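Local coordinates for protein pyocin S5 (Pseudomonas aeruginosa PAO1, PDB 6THK) that probably kills bacterial cells by forming a pore that depolarises the cytoplasmic membrane, as expected of a channel-forming, colicin-like bacteriocin, at residues Ala328-Glu333 against Thr461-Pro466; Gln385-Ala390 against Gly468-Ala473. The protein carries 1 engineered substitution. All blocks are in the same frame, centred on the assembly; numbering follows the deposited sequence.

How the contacts relate
Both contacts lie in the colicin-type pore-forming domain, their centres 14 Å apart, and each uses one arm of the same helical hairpin: contact 1 uses the end of helix 451-464, contact 2 the start of helix 468-481. The two contacts also touch. Ala-462 CB lies 3.7 Å from Phe-472 CD1, and Phe-330 CZ lies 4.1 Å from Phe-472 CZ. The turn between the arms also touches helix 381-392, with Pro-466 O 3.6 Å from Ala-390 CB. Different zinc ions border the two: Glu-333 of contact 1 binds one directly, whereas in contact 2 the side chain of Leu-470 approaches another to about 5 Å without binding it.

Contact 1: Ala328-Glu333 against Thr461-Pro466; sequences ADFYKE and TATATP. With ZN (zinc ion), chain J.
Phe-330 on helix 272-338 and Thr-463 on helix 451-464 have the nearest CA atoms of the two segments, 8.6 Å apart, a gap bridged by side chains without a hydrogen bond. The contact joins the long helix 272-338 to the first arm of the predicted membrane-spanning hairpin. Phe-330 does the reaching: CG stands anti to the backbone N (chi1 173°), which carries the ring out to the other helix. Ala-462 CB sits at the ring edge, near its plane, 4.0 Å from CZ. Thr-463 presents its methyl rather than its hydroxyl, CG2 lying obliquely to the ring at 3.6 Å from CE1. Its OG1 turns instead to Ala-460 O and Ser-402 OG. Behind this surface, Thr-461 O takes two bonds, from Ala-464 N and, at 2.7 Å, from Thr-465 OG1, tying Thr-465 back to the helical backbone at Thr-461. Near Phe-330, Glu-333 OE1 binds a zinc ion at 2.3 Å, with Glu-336 as the second protein ligand. Around the Phe-330 ring, Phe-406 of helix 396-409 meets it edge-to-face, Phe-459 of helix 451-464 lies at about 35° to it, and Phe-472 of helix 468-481 touches both Phe-330 and Ala-462.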
ATOM      1  N   ALA A 328     -13.564 -37.770  31.227  1.00 48.14           N
ATOM      2  CA  ALA A 328     -12.665 -38.459  32.171  1.00 47.96           C
ATOM      3  C   ALA A 328     -13.124 -38.281  33.630  1.00 52.42           C
ATOM      4  O   ALA A 328     -13.063 -39.232  34.407  1.00 52.56           O
ATOM      5  CB  ALA A 328     -11.239 -37.955  32.016  1.00 48.29           C
ATOM      6  N   ASP A 329     -13.588 -37.089  33.975  1.00 48.83           N
ATOM      7  CA  ASP A 329     -14.060 -36.806  35.320  1.00 49.12           C
ATOM      8  C   ASP A 329     -15.357 -37.540  35.632  1.00 50.67           C
ATOM      9  O   ASP A 329     -15.597 -37.944  36.761  1.00 49.69           O
ATOM     10  CB  ASP A 329     -14.277 -35.307  35.499  1.00 51.72           C
ATOM     11  CG  ASP A 329     -12.994 -34.560  35.715  1.00 68.33           C
ATOM     12  OD1 ASP A 329     -11.931 -35.121  35.406  1.00 70.84           O
ATOM     13  OD2 ASP A 329     -13.046 -33.412  36.190  1.00 77.13           O
ATOM     14  N   PHE A 330     -16.182 -37.743  34.615  1.00 44.24           N
ATOM     15  CA  PHE A 330     -17.458 -38.410  34.805  1.00 42.16           C
ATOM     16  C   PHE A 330     -17.255 -39.828  35.322  1.00 43.50           C
ATOM     17  O   PHE A 330     -17.980 -40.271  36.189  1.00 42.85           O
ATOM     18  CB  PHE A 330     -18.248 -38.406  33.498  1.00 42.32           C
ATOM     19  CG  PHE A 330     -19.507 -39.213  33.536  1.00 41.51           C
ATOM     20  CD1 PHE A 330     -20.597 -38.788  34.261  1.00 43.69           C
ATOM     21  CD2 PHE A 330     -19.609 -40.379  32.820  1.00 42.36           C
ATOM     22  CE1 PHE A 330     -21.760 -39.522  34.284  1.00 44.02           C
ATOM     23  CE2 PHE A 330     -20.768 -41.118  32.835  1.00 45.53           C
ATOM     24  CZ  PHE A 330     -21.846 -40.692  33.570  1.00 43.28           C
ATOM     25  N   TYR A 331     -16.271 -40.537  34.787  1.00 38.86           N
ATOM     26  CA  TYR A 331     -15.986 -41.882  35.247  1.00 39.58           C
ATOM     27  C   TYR A 331     -15.530 -41.880  36.705  1.00 45.10           C
ATOM     28  O   TYR A 331     -15.884 -42.765  37.464  1.00 43.86           O
ATOM     29  CB  TYR A 331     -14.951 -42.561  34.361  1.00 39.47           C
ATOM     30  CG  TYR A 331     -15.360 -42.669  32.919  1.00 38.44           C
ATOM     31  CD1 TYR A 331     -16.429 -43.447  32.542  1.00 39.74           C
ATOM     32  CD2 TYR A 331     -14.671 -41.992  31.937  1.00 38.78           C
ATOM     33  CE1 TYR A 331     -16.805 -43.547  31.223  1.00 41.36           C
ATOM     34  CE2 TYR A 331     -15.039 -42.084  30.619  1.00 39.69           C
ATOM     35  CZ  TYR A 331     -16.105 -42.864  30.269  1.00 48.50           C
ATOM     36  OH  TYR A 331     -16.473 -42.957  28.956  1.00 53.22           O
ATOM     37  N   LYS A 332     -14.715 -40.900  37.077  1.00 42.43           N
ATOM     38  CA  LYS A 332     -14.240 -40.798  38.447  1.00 42.71           C
ATOM     39  C   LYS A 332     -15.387 -40.543  39.408  1.00 50.31           C
ATOM     40  O   LYS A 332     -15.480 -41.172  40.447  1.00 51.41           O
ATOM     41  CB  LYS A 332     -13.229 -39.664  38.575  1.00 45.10           C
ATOM     42  CG  LYS A 332     -11.848 -39.974  38.031  1.00 53.91           C
ATOM     43  CD  LYS A 332     -10.943 -38.762  38.157  1.00 65.72           C
ATOM     44  CE  LYS A 332      -9.960 -38.685  37.004  1.00 78.84           C
ATOM     45  NZ  LYS A 332     -10.035 -37.387  36.280  1.00 87.55           N
ATOM     46  N   GLU A 333     -16.278 -39.632  39.031  1.00 48.00           N
ATOM     47  CA  GLU A 333     -17.440 -39.285  39.843  1.00 47.64           C
ATOM     48  C   GLU A 333     -18.381 -40.469  39.985  1.00 48.62           C
ATOM     49  O   GLU A 333     -19.000 -40.657  41.021  1.00 49.25           O
ATOM     50  CB  GLU A 333     -18.164 -38.066  39.293  1.00 49.69           C
ATOM     51  CG  GLU A 333     -19.282 -37.569  40.190  1.00 66.12           C
ATOM     52  CD  GLU A 333     -18.789 -37.021  41.514  1.00 97.24           C
ATOM     53  OE1 GLU A 333     -17.831 -36.229  41.512  1.00 90.17           O
ATOM     54  OE2 GLU A 333     -19.368 -37.377  42.556  1.00 98.42           O
ATOM     55  N   THR A 461     -27.930 -38.248  31.166  1.00 39.90           N
ATOM     56  CA  THR A 461     -29.013 -38.637  32.074  1.00 39.28           C
ATOM     57  C   THR A 461     -28.513 -38.789  33.530  1.00 44.83           C
ATOM     58  O   THR A 461     -29.133 -38.239  34.426  1.00 45.95           O
ATOM     59  CB  THR A 461     -29.689 -39.903  31.545  1.00 42.97           C
ATOM     60  OG1 THR A 461     -30.181 -39.622  30.237  1.00 41.36           O
ATOM     61  CG2 THR A 461     -30.839 -40.355  32.415  1.00 43.67           C
ATOM     62  N   ALA A 462     -27.398 -39.515  33.767  1.00 39.45           N
ATOM     63  CA  ALA A 462     -26.820 -39.724  35.103  1.00 37.93           C
ATOM     64  C   ALA A 462     -26.417 -38.423  35.787  1.00 42.16           C
ATOM     65  O   ALA A 462     -26.369 -38.385  37.007  1.00 39.68           O
ATOM     66  CB  ALA A 462     -25.608 -40.631  35.002  1.00 38.51           C
ATOM     67  N   THR A 463     -26.112 -37.359  35.004  1.00 42.19           N
ATOM     68  CA  THR A 463     -25.661 -36.055  35.521  1.00 42.92           C
ATOM     69  C   THR A 463     -26.792 -35.049  35.829  1.00 50.77           C
ATOM     70  O   THR A 463     -26.561 -34.059  36.530  1.00 50.11           O
ATOM     71  CB  THR A 463     -24.652 -35.395  34.550  1.00 44.85           C
ATOM     72  OG1 THR A 463     -25.374 -34.934  33.408  1.00 40.77           O
ATOM     73  CG2 THR A 463     -23.484 -36.310  34.155  1.00 40.69           C
ATOM     74  N   ALA A 464     -27.985 -35.266  35.265  1.00 50.58           N
ATOM     75  CA  ALA A 464     -29.112 -34.344  35.418  1.00 51.31           C
ATOM     76  C   ALA A 464     -30.304 -34.926  36.181  1.00 57.35           C
ATOM     77  O   ALA A 464     -31.282 -34.212  36.410  1.00 58.38           O
ATOM     78  CB  ALA A 464     -29.563 -33.891  34.038  1.00 51.97           C
ATOM     79  N   THR A 465     -30.221 -36.200  36.581  1.00 53.57           N
ATOM     80  CA  THR A 465     -31.324 -36.936  37.208  1.00 53.39           C
ATOM     81  C   THR A 465     -30.891 -37.680  38.497  1.00 56.85           C
ATOM     82  O   THR A 465     -29.805 -38.268  38.484  1.00 56.52           O
ATOM     83  CB  THR A 465     -31.766 -38.027  36.180  1.00 64.87           C
ATOM     84  OG1 THR A 465     -31.671 -37.524  34.861  1.00 72.61           O
ATOM     85  CG2 THR A 465     -33.141 -38.553  36.393  1.00 59.91           C
ATOM     86  N   PRO A 466     -31.762 -37.795  39.547  1.00 52.97           N
ATOM     87  CA  PRO A 466     -31.428 -38.645  40.714  1.00 52.46           C
ATOM     88  C   PRO A 466     -31.780 -40.115  40.397  1.00 54.12           C
ATOM     89  O   PRO A 466     -32.509 -40.806  41.143  1.00 52.23           O
ATOM     90  CB  PRO A 466     -32.317 -38.076  41.846  1.00 54.63           C
ATOM     91  CG  PRO A 466     -33.254 -37.076  41.179  1.00 59.09           C
ATOM     92  CD  PRO A 466     -33.099 -37.197  39.698  1.00 55.04           C
TER
HETATM   93 ZN    ZN J 609     -16.593 -36.084  43.459  1.00123.93          ZN

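Contact 2: Gln385-Ala390 against Gly468-Ala473; sequences QAIAKA and GILGFA
No aromatic ring enters the meeting of Ile-387 with Leu-470 and Gly-471; CG1 of Ile-387 meets the main chain at Gly-471, at CA (3.8 Å) and less closely at N (4.0 Å). The one ring of the two segments, Phe-472, leaves its backbone away from helix 381-392 and packs on Thr-342 and Ala-346 of helix 340-353. The CG1-CD1 branch of Ile-387 runs over Gly-471 and ends on Leu-470, while the CG2 methyl lies against the same glycine, 4.1 Å from Gly-471 CA. With no side chain on Gly-471 to hold the helices apart, the CA atoms of Ile-387 and Gly-471 come within 5.5 Å.

Segment 468-473 opens the second arm of the hydrophobic helical hairpin characteristic of channel-forming colicins; residues 453-478 are predicted to span the membrane, and in this soluble form helix 381-392 packs against the start of helix 468-481 and the turn before it. Further out, Ile-387 CD1 meets Leu-470 CD2 at 3.8 Å, and the two side chains cross at about a right angle. The first torsion of Ile-387 (chi1 -60°) sets CG1 over the glycine, and chi2 of 149° carries CD1 on to that leucine. Ile-387 also touches Thr-430 of helix 419-431. Leu-470 packs further on Ile-498 of helix 485-498 and on Leu-379, and its side chain lies about 4 Å from that of Asp-383, which binds zinc together with His-501 and His-503.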
ATOM      1  N   GLN A 385     -41.241 -47.772  40.044  1.00 39.42           N
ATOM      2  CA  GLN A 385     -41.730 -46.454  40.473  1.00 38.82           C
ATOM      3  C   GLN A 385     -40.616 -45.477  40.800  1.00 41.54           C
ATOM      4  O   GLN A 385     -40.712 -44.319  40.404  1.00 41.25           O
ATOM      5  CB  GLN A 385     -42.699 -46.573  41.648  1.00 40.27           C
ATOM      6  CG  GLN A 385     -43.995 -47.303  41.318  1.00 59.57           C
ATOM      7  CD  GLN A 385     -44.774 -47.757  42.553  1.00 80.52           C
ATOM      8  OE1 GLN A 385     -44.281 -47.756  43.706  1.00 69.18           O
ATOM      9  NE2 GLN A 385     -46.008 -48.195  42.321  1.00 72.97           N
ATOM     10  N   ALA A 386     -39.548 -45.939  41.490  1.00 38.04           N
ATOM     11  CA  ALA A 386     -38.379 -45.124  41.862  1.00 38.21           C
ATOM     12  C   ALA A 386     -37.627 -44.618  40.626  1.00 43.54           C
ATOM     13  O   ALA A 386     -37.197 -43.453  40.593  1.00 42.80           O
ATOM     14  CB  ALA A 386     -37.428 -45.930  42.739  1.00 38.79           C
ATOM     15  N   ILE A 387     -37.460 -45.502  39.616  1.00 40.47           N
ATOM     16  CA  ILE A 387     -36.771 -45.146  38.384  1.00 40.69           C
ATOM     17  C   ILE A 387     -37.656 -44.197  37.553  1.00 46.01           C
ATOM     18  O   ILE A 387     -37.168 -43.174  37.087  1.00 46.54           O
ATOM     19  CB  ILE A 387     -36.245 -46.386  37.597  1.00 43.71           C
ATOM     20  CG1 ILE A 387     -35.246 -47.199  38.448  1.00 43.95           C
ATOM     21  CG2 ILE A 387     -35.581 -45.952  36.267  1.00 42.26           C
ATOM     22  CD1 ILE A 387     -35.237 -48.715  38.154  1.00 48.96           C
ATOM     23  N   ALA A 388     -38.956 -44.493  37.433  1.00 43.80           N
ATOM     24  CA  ALA A 388     -39.902 -43.634  36.708  1.00 44.12           C
ATOM     25  C   ALA A 388     -39.940 -42.209  37.289  1.00 50.89           C
ATOM     26  O   ALA A 388     -39.773 -41.250  36.537  1.00 51.80           O
ATOM     27  CB  ALA A 388     -41.272 -44.255  36.723  1.00 44.51           C
ATOM     28  N   LYS A 389     -40.043 -42.083  38.632  1.00 49.62           N
ATOM     29  CA  LYS A 389     -40.049 -40.809  39.362  1.00 50.08           C
ATOM     30  C   LYS A 389     -38.804 -39.979  39.123  1.00 55.86           C
ATOM     31  O   LYS A 389     -38.923 -38.759  38.958  1.00 56.34           O
ATOM     32  CB  LYS A 389     -40.277 -41.027  40.862  1.00 52.84           C
ATOM     33  N   ALA A 390     -37.655 -40.631  39.037  1.00 53.77           N
ATOM     34  CA  ALA A 390     -36.385 -39.964  38.797  1.00 53.97           C
ATOM     35  C   ALA A 390     -36.377 -39.274  37.444  1.00 60.68           C
ATOM     36  O   ALA A 390     -35.911 -38.165  37.307  1.00 60.95           O
ATOM     37  CB  ALA A 390     -35.257 -40.959  38.870  1.00 54.50           C
ATOM     38  N   GLY A 468     -30.033 -43.004  40.336  1.00 43.26           N
ATOM     39  CA  GLY A 468     -29.560 -44.070  41.209  1.00 41.64           C
ATOM     40  C   GLY A 468     -28.788 -45.135  40.451  1.00 44.02           C
ATOM     41  O   GLY A 468     -28.787 -45.144  39.214  1.00 43.89           O
ATOM     42  N   ILE A 469     -28.144 -46.059  41.186  1.00 39.61           N
ATOM     43  CA  ILE A 469     -27.290 -47.123  40.624  1.00 38.92           C
ATOM     44  C   ILE A 469     -28.084 -48.072  39.723  1.00 42.45           C
ATOM     45  O   ILE A 469     -27.585 -48.433  38.654  1.00 42.22           O
ATOM     46  CB  ILE A 469     -26.438 -47.879  41.720  1.00 40.85           C
ATOM     47  CG1 ILE A 469     -25.350 -48.758  41.066  1.00 41.67           C
ATOM     48  CG2 ILE A 469     -27.299 -48.671  42.749  1.00 38.09           C
ATOM     49  CD1 ILE A 469     -24.351 -49.436  42.015  1.00 55.01           C
ATOM     50  N   LEU A 470     -29.278 -48.454  40.164  1.00 37.99           N
ATOM     51  CA  LEU A 470     -30.151 -49.353  39.425  1.00 37.52           C
ATOM     52  C   LEU A 470     -30.627 -48.723  38.127  1.00 43.15           C
ATOM     53  O   LEU A 470     -30.450 -49.297  37.066  1.00 45.48           O
ATOM     54  CB  LEU A 470     -31.339 -49.779  40.281  1.00 35.91           C
ATOM     55  CG  LEU A 470     -32.330 -50.714  39.601  1.00 39.18           C
ATOM     56  CD1 LEU A 470     -31.632 -51.955  39.084  1.00 39.52           C
ATOM     57  CD2 LEU A 470     -33.465 -51.084  40.532  1.00 38.29           C
ATOM     58  N   GLY A 471     -31.260 -47.561  38.218  1.00 37.79           N
ATOM     59  CA  GLY A 471     -31.697 -46.841  37.025  1.00 36.93           C
ATOM     60  C   GLY A 471     -30.551 -46.633  36.039  1.00 39.14           C
ATOM     61  O   GLY A 471     -30.713 -46.883  34.839  1.00 38.82           O
ATOM     62  N   PHE A 472     -29.358 -46.240  36.532  1.00 35.08           N
ATOM     63  CA  PHE A 472     -28.202 -46.009  35.634  1.00 35.28           C
ATOM     64  C   PHE A 472     -27.740 -47.286  34.926  1.00 39.28           C
ATOM     65  O   PHE A 472     -27.421 -47.230  33.754  1.00 40.58           O
ATOM     66  CB  PHE A 472     -27.041 -45.292  36.327  1.00 37.29           C
ATOM     67  CG  PHE A 472     -25.847 -45.013  35.432  1.00 39.57           C
ATOM     68  CD1 PHE A 472     -25.989 -44.268  34.264  1.00 43.12           C
ATOM     69  CD2 PHE A 472     -24.577 -45.440  35.790  1.00 43.01           C
ATOM     70  CE1 PHE A 472     -24.885 -43.984  33.455  1.00 43.99           C
ATOM     71  CE2 PHE A 472     -23.472 -45.166  34.971  1.00 46.70           C
ATOM     72  CZ  PHE A 472     -23.634 -44.428  33.814  1.00 44.35           C
ATOM     73  N   ALA A 473     -27.792 -48.430  35.614  1.00 35.67           N
ATOM     74  CA  ALA A 473     -27.459 -49.732  35.067  1.00 35.22           C
ATOM     75  C   ALA A 473     -28.507 -50.163  34.028  1.00 40.53           C
ATOM     76  O   ALA A 473     -28.129 -50.714  32.993  1.00 41.55           O
ATOM     77  CB  ALA A 473     -27.376 -50.760  36.186  1.00 35.57           C
TER